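Local coordinates for protein prephenate dehydrogenase (Aquifex aeolicus, PDB 2G5C) that probably catalyses the NAD-dependent oxidative decarboxylation of prephenate to 4-hydroxyphenylpyruvate, a step in the biosynthesis of tyrosine, at residues I55-L68 with I78-T91. Residues are numbered along the deposited sequence; the frame is centred on the assembly and turned at random.
Sequences IAKVEDFSPDFVML and IAKKLSYILSEDAT
T91 is held between D64 and V66 by two backbone hydrogen bonds. Its N reaches D64 O at 2.8 Å, coming from above the carbonyl plane, while T91 O receives V66 N at 2.7 Å, nearly head-on at a C=O···N angle of 166°. F65 and T91 thereby pair as neighbours on parallel strands. D64 O has a second partner, a water that also meets T91 OG1, so this water bridges the threonine hydroxyl to the D64 carbonyl. The carboxylate of D64 turns the other way and accepts a hydrogen bond from N3 N, linking this strand start to strand 3-7. F65 and T91 put their side chains on the same face of the sheet, where T91 also packs on helix 151-163.

On the other face, beta-branched V66 and the longer L68, branched at CG, meet the helix and the loop that follows it; apolar side chains suit this buried layer. V66 CG2 touches L86 CD1, and V66 CG1 and L68 CD2 lie against L82 CD1. P63, just before the strand, packs tightly at about a right angle to L86, CG to CD2 3.5 Å. Farther out, I55 covers the helix flank: with CG1 anti to the backbone N (chi1 -177°), its CD1 points at L82 CD2, 3.9 Å away, while CG2 rests 3.7 Å from CD of K81, whose long aliphatic chain carries the amine beyond. I85 uses both branches, CG2 lying 3.8 Å from E59 CB and CD1 4.1 Å from I55 CG1. An alanine in place of I55 would lose these branches and would probably leave a gap over K81, L82 and I85.

Strand 65-68, helix 72-85 and strand 91-94 form a beta-alpha-beta crossover of the Rossmann-type nucleotide-binding domain, with I78, near L68, touching the bound NAD.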
loop_
_atom_site.group_PDB
_atom_site.type_symbol
_atom_site.label_atom_id
_atom_site.label_comp_id
_atom_site.label_asym_id
_atom_site.label_seq_id
_atom_site.Cartn_x
_atom_site.Cartn_y
_atom_site.Cartn_z
ATOM N N ILE A 55 -35.775 -15.237 -10.572
ATOM C CA ILE A 55 -35.755 -14.113 -11.500
ATOM C C ILE A 55 -37.117 -13.861 -12.149
ATOM O O ILE A 55 -37.489 -12.716 -12.396
ATOM C CB ILE A 55 -34.679 -14.332 -12.603
ATOM C CG1 ILE A 55 -34.615 -13.122 -13.537
ATOM C CG2 ILE A 55 -34.993 -15.588 -13.397
ATOM C CD1 ILE A 55 -34.162 -11.846 -12.876
ATOM N N ALA A 56 -37.859 -14.929 -12.417
ATOM C CA ALA A 56 -39.177 -14.811 -13.036
ATOM C C ALA A 56 -40.142 -14.035 -12.143
ATOM O O ALA A 56 -40.921 -13.214 -12.625
ATOM C CB ALA A 56 -39.739 -16.200 -13.338
ATOM N N LYS A 57 -40.075 -14.300 -10.841
ATOM C CA LYS A 57 -40.934 -13.648 -9.855
ATOM C C LYS A 57 -40.873 -12.125 -9.902
ATOM O O LYS A 57 -41.850 -11.449 -9.581
ATOM C CB LYS A 57 -40.557 -14.105 -8.444
ATOM C CG LYS A 57 -41.601 -14.945 -7.730
ATOM C CD LYS A 57 -41.688 -16.345 -8.305
ATOM C CE LYS A 57 -42.524 -17.250 -7.408
ATOM N NZ LYS A 57 -41.954 -17.346 -6.028
ATOM N N VAL A 58 -39.719 -11.589 -10.288
ATOM C CA VAL A 58 -39.525 -10.146 -10.352
ATOM C C VAL A 58 -40.687 -9.378 -10.980
ATOM O O VAL A 58 -40.996 -8.258 -10.550
ATOM C CB VAL A 58 -38.227 -9.794 -11.118
ATOM C CG1 VAL A 58 -38.061 -8.288 -11.191
ATOM C CG2 VAL A 58 -37.025 -10.428 -10.421
ATOM N N GLU A 59 -41.333 -9.966 -11.985
ATOM C CA GLU A 59 -42.450 -9.290 -12.647
ATOM C C GLU A 59 -43.549 -8.901 -11.661
ATOM O O GLU A 59 -44.300 -7.962 -11.911
ATOM C CB GLU A 59 -43.043 -10.157 -13.763
ATOM C CG GLU A 59 -44.023 -11.224 -13.303
ATOM C CD GLU A 59 -44.743 -11.880 -14.470
ATOM O OE1 GLU A 59 -45.175 -11.148 -15.392
ATOM O OE2 GLU A 59 -44.889 -13.119 -14.465
ATOM N N ASP A 60 -43.642 -9.613 -10.539
ATOM C CA ASP A 60 -44.657 -9.296 -9.537
ATOM C C ASP A 60 -44.328 -7.973 -8.864
ATOM O O ASP A 60 -45.207 -7.304 -8.323
ATOM C CB ASP A 60 -44.739 -10.406 -8.485
ATOM C CG ASP A 60 -45.372 -11.677 -9.022
ATOM O OD1 ASP A 60 -45.241 -12.730 -8.365
ATOM O OD2 ASP A 60 -46.006 -11.624 -10.096
ATOM N N PHE A 61 -43.053 -7.599 -8.911
ATOM C CA PHE A 61 -42.579 -6.355 -8.313
ATOM C C PHE A 61 -42.683 -5.213 -9.317
ATOM O O PHE A 61 -42.611 -4.042 -8.940
ATOM C CB PHE A 61 -41.109 -6.484 -7.891
ATOM C CG PHE A 61 -40.827 -7.626 -6.952
ATOM C CD1 PHE A 61 -39.515 -8.054 -6.749
ATOM C CD2 PHE A 61 -41.851 -8.257 -6.255
ATOM C CE1 PHE A 61 -39.223 -9.092 -5.867
ATOM C CE2 PHE A 61 -41.570 -9.299 -5.368
ATOM C CZ PHE A 61 -40.251 -9.715 -5.175
ATOM N N SER A 62 -42.841 -5.563 -10.594
ATOM C CA SER A 62 -42.930 -4.580 -11.675
ATOM C C SER A 62 -41.997 -3.403 -11.399
ATOM O O SER A 62 -42.432 -2.262 -11.274
ATOM C CB SER A 62 -44.368 -4.081 -11.830
ATOM O OG SER A 62 -44.799 -3.401 -10.666
ATOM N N PRO A 63 -40.688 -3.671 -11.302
ATOM C CA PRO A 63 -39.711 -2.612 -11.034
ATOM C C PRO A 63 -39.499 -1.657 -12.199
ATOM O O PRO A 63 -39.483 -2.070 -13.358
ATOM C CB PRO A 63 -38.450 -3.396 -10.690
ATOM C CG PRO A 63 -38.572 -4.607 -11.563
ATOM C CD PRO A 63 -40.029 -4.986 -11.421
ATOM N N ASP A 64 -39.349 -0.373 -11.885
ATOM C CA ASP A 64 -39.114 0.630 -12.917
ATOM C C ASP A 64 -37.717 1.235 -12.777
ATOM O O ASP A 64 -37.292 2.050 -13.596
ATOM C CB ASP A 64 -40.188 1.719 -12.862
ATOM C CG ASP A 64 -40.439 2.233 -11.462
ATOM O OD1 ASP A 64 -41.399 3.016 -11.293
ATOM O OD2 ASP A 64 -39.689 1.862 -10.535
ATOM N N PHE A 65 -37.007 0.817 -11.734
ATOM C CA PHE A 65 -35.648 1.286 -11.476
ATOM C C PHE A 65 -34.853 0.083 -10.968
ATOM O O PHE A 65 -35.138 -0.443 -9.901
ATOM C CB PHE A 65 -35.657 2.389 -10.416
ATOM C CG PHE A 65 -34.356 3.125 -10.299
ATOM C CD1 PHE A 65 -34.050 4.164 -11.171
ATOM C CD2 PHE A 65 -33.418 2.756 -9.339
ATOM C CE1 PHE A 65 -32.827 4.827 -11.091
ATOM C CE2 PHE A 65 -32.189 3.412 -9.251
ATOM C CZ PHE A 65 -31.892 4.448 -10.127
ATOM N N VAL A 66 -33.863 -0.352 -11.736
ATOM C CA VAL A 66 -33.069 -1.510 -11.355
ATOM C C VAL A 66 -31.584 -1.201 -11.162
ATOM O O VAL A 66 -30.962 -0.545 -11.994
ATOM C CB VAL A 66 -33.221 -2.629 -12.409
ATOM C CG1 VAL A 66 -32.463 -3.872 -11.975
ATOM C CG2 VAL A 66 -34.701 -2.947 -12.608
HETATM N N MSE A 67 -31.025 -1.682 -10.053
HETATM C CA MSE A 67 -29.610 -1.470 -9.749
HETATM C C MSE A 67 -28.874 -2.802 -9.699
HETATM O O MSE A 67 -28.969 -3.536 -8.717
HETATM C CB MSE A 67 -29.450 -0.750 -8.405
HETATM C CG MSE A 67 -27.989 -0.550 -7.964
HETATM SE SE MSE A 67 -27.015 0.694 -9.082
HETATM C CE MSE A 67 -27.831 2.325 -8.451
ATOM N N LEU A 68 -28.150 -3.112 -10.770
ATOM C CA LEU A 68 -27.386 -4.347 -10.846
ATOM C C LEU A 68 -26.232 -4.247 -9.849
ATOM O O LEU A 68 -25.321 -3.421 -10.002
ATOM C CB LEU A 68 -26.868 -4.552 -12.271
ATOM C CG LEU A 68 -27.976 -4.647 -13.329
ATOM C CD1 LEU A 68 -27.355 -4.778 -14.705
ATOM C CD2 LEU A 68 -28.875 -5.838 -13.038
ATOM N N ILE A 78 -28.386 -11.950 -16.593
ATOM C CA ILE A 78 -29.534 -11.342 -15.925
ATOM C C ILE A 78 -30.237 -10.324 -16.830
ATOM O O ILE A 78 -31.471 -10.286 -16.901
ATOM C CB ILE A 78 -29.096 -10.640 -14.610
ATOM C CG1 ILE A 78 -28.462 -11.659 -13.661
ATOM C CG2 ILE A 78 -30.289 -9.984 -13.933
ATOM C CD1 ILE A 78 -27.932 -11.054 -12.373
ATOM N N ALA A 79 -29.450 -9.506 -17.525
ATOM C CA ALA A 79 -30.004 -8.488 -18.413
ATOM C C ALA A 79 -30.913 -9.098 -19.476
ATOM O O ALA A 79 -31.993 -8.573 -19.755
ATOM C CB ALA A 79 -28.871 -7.700 -19.083
ATOM N N LYS A 80 -30.470 -10.203 -20.068
ATOM C CA LYS A 80 -31.240 -10.876 -21.106
ATOM C C LYS A 80 -32.597 -11.334 -20.584
ATOM O O LYS A 80 -33.595 -11.282 -21.303
ATOM C CB LYS A 80 -30.461 -12.073 -21.657
ATOM C CG LYS A 80 -29.118 -11.697 -22.261
ATOM C CD LYS A 80 -28.446 -12.882 -22.936
ATOM C CE LYS A 80 -29.065 -13.168 -24.299
ATOM N NZ LYS A 80 -28.799 -12.056 -25.261
ATOM N N LYS A 81 -32.641 -11.784 -19.337
ATOM C CA LYS A 81 -33.904 -12.220 -18.768
ATOM C C LYS A 81 -34.763 -10.998 -18.475
ATOM O O LYS A 81 -35.961 -10.988 -18.754
ATOM C CB LYS A 81 -33.672 -13.021 -17.489
ATOM C CG LYS A 81 -32.885 -14.301 -17.704
ATOM C CD LYS A 81 -33.273 -15.352 -16.683
ATOM C CE LYS A 81 -32.339 -16.548 -16.730
ATOM N NZ LYS A 81 -30.958 -16.180 -16.303
ATOM N N LEU A 82 -34.140 -9.959 -17.931
ATOM C CA LEU A 82 -34.850 -8.727 -17.603
ATOM C C LEU A 82 -35.436 -8.015 -18.819
ATOM O O LEU A 82 -36.407 -7.267 -18.697
ATOM C CB LEU A 82 -33.919 -7.769 -16.854
ATOM C CG LEU A 82 -33.515 -8.195 -15.440
ATOM C CD1 LEU A 82 -32.567 -7.167 -14.836
ATOM C CD2 LEU A 82 -34.765 -8.337 -14.584
ATOM N N SER A 83 -34.844 -8.243 -19.988
ATOM C CA SER A 83 -35.313 -7.604 -21.211
ATOM C C SER A 83 -36.771 -7.918 -21.540
ATOM O O SER A 83 -37.485 -7.069 -22.073
ATOM C CB SER A 83 -34.416 -7.996 -22.392
ATOM O OG SER A 83 -34.337 -9.400 -22.548
ATOM N N TYR A 84 -37.220 -9.129 -21.224
ATOM C CA TYR A 84 -38.605 -9.496 -21.503
ATOM C C TYR A 84 -39.508 -9.472 -20.272
ATOM O O TYR A 84 -40.704 -9.745 -20.363
ATOM C CB TYR A 84 -38.669 -10.868 -22.185
ATOM C CG TYR A 84 -37.887 -11.960 -21.500
ATOM C CD1 TYR A 84 -38.255 -12.425 -20.238
ATOM C CD2 TYR A 84 -36.789 -12.551 -22.128
ATOM C CE1 TYR A 84 -37.549 -13.457 -19.614
ATOM C CE2 TYR A 84 -36.077 -13.583 -21.515
ATOM C CZ TYR A 84 -36.463 -14.032 -20.260
ATOM O OH TYR A 84 -35.771 -15.057 -19.654
ATOM N N ILE A 85 -38.936 -9.136 -19.122
ATOM C CA ILE A 85 -39.703 -9.059 -17.885
ATOM C C ILE A 85 -40.037 -7.598 -17.603
ATOM O O ILE A 85 -41.166 -7.259 -17.256
ATOM C CB ILE A 85 -38.897 -9.613 -16.691
ATOM C CG1 ILE A 85 -38.582 -11.090 -16.918
ATOM C CG2 ILE A 85 -39.676 -9.424 -15.399
ATOM C CD1 ILE A 85 -37.585 -11.652 -15.932
ATOM N N LEU A 86 -39.044 -6.733 -17.766
ATOM C CA LEU A 86 -39.228 -5.309 -17.510
ATOM C C LEU A 86 -39.968 -4.626 -18.645
ATOM O O LEU A 86 -39.837 -5.015 -19.805
ATOM C CB LEU A 86 -37.868 -4.623 -17.331
ATOM C CG LEU A 86 -36.945 -5.140 -16.226
ATOM C CD1 LEU A 86 -35.582 -4.441 -16.311
ATOM C CD2 LEU A 86 -37.599 -4.902 -14.878
ATOM N N SER A 87 -40.742 -3.604 -18.309
ATOM C CA SER A 87 -41.458 -2.852 -19.327
ATOM C C SER A 87 -40.419 -1.912 -19.928
ATOM O O SER A 87 -39.390 -1.641 -19.302
ATOM C CB SER A 87 -42.592 -2.039 -18.704
ATOM O OG SER A 87 -42.083 -0.944 -17.965
ATOM N N GLU A 88 -40.683 -1.422 -21.135
ATOM C CA GLU A 88 -39.764 -0.516 -21.815
ATOM C C GLU A 88 -39.644 0.814 -21.069
ATOM O O GLU A 88 -38.819 1.657 -21.410
ATOM C CB GLU A 88 -40.251 -0.250 -23.243
ATOM C CG GLU A 88 -40.512 -1.498 -24.073
ATOM C CD GLU A 88 -39.277 -2.363 -24.248
ATOM O OE1 GLU A 88 -38.235 -1.842 -24.701
ATOM O OE2 GLU A 88 -39.352 -3.572 -23.935
ATOM N N ASP A 89 -40.470 0.989 -20.047
ATOM C CA ASP A 89 -40.486 2.212 -19.253
ATOM C C ASP A 89 -39.494 2.160 -18.080
ATOM O O ASP A 89 -39.257 3.164 -17.405
ATOM C CB ASP A 89 -41.920 2.440 -18.749
ATOM C CG ASP A 89 -42.074 3.710 -17.929
ATOM O OD1 ASP A 89 -41.215 4.615 -18.033
ATOM O OD2 ASP A 89 -43.079 3.808 -17.188
ATOM N N ALA A 90 -38.903 0.993 -17.852
ATOM C CA ALA A 90 -37.960 0.815 -16.750
ATOM C C ALA A 90 -36.555 1.357 -17.019
ATOM O O ALA A 90 -36.116 1.444 -18.167
ATOM C CB ALA A 90 -37.872 -0.669 -16.382
ATOM N N THR A 91 -35.860 1.715 -15.942
ATOM C CA THR A 91 -34.489 2.218 -16.020
ATOM C C THR A 91 -33.580 1.210 -15.332
ATOM O O THR A 91 -33.863 0.778 -14.214
ATOM C CB THR A 91 -34.331 3.571 -15.301
ATOM O OG1 THR A 91 -35.056 4.578 -16.015
ATOM C CG2 THR A 91 -32.857 3.968 -15.227
HETATM O O HOH W 1 -41.324 -3.297 -15.003
HETATM O O HOH W 2 -37.402 4.773 -14.866
#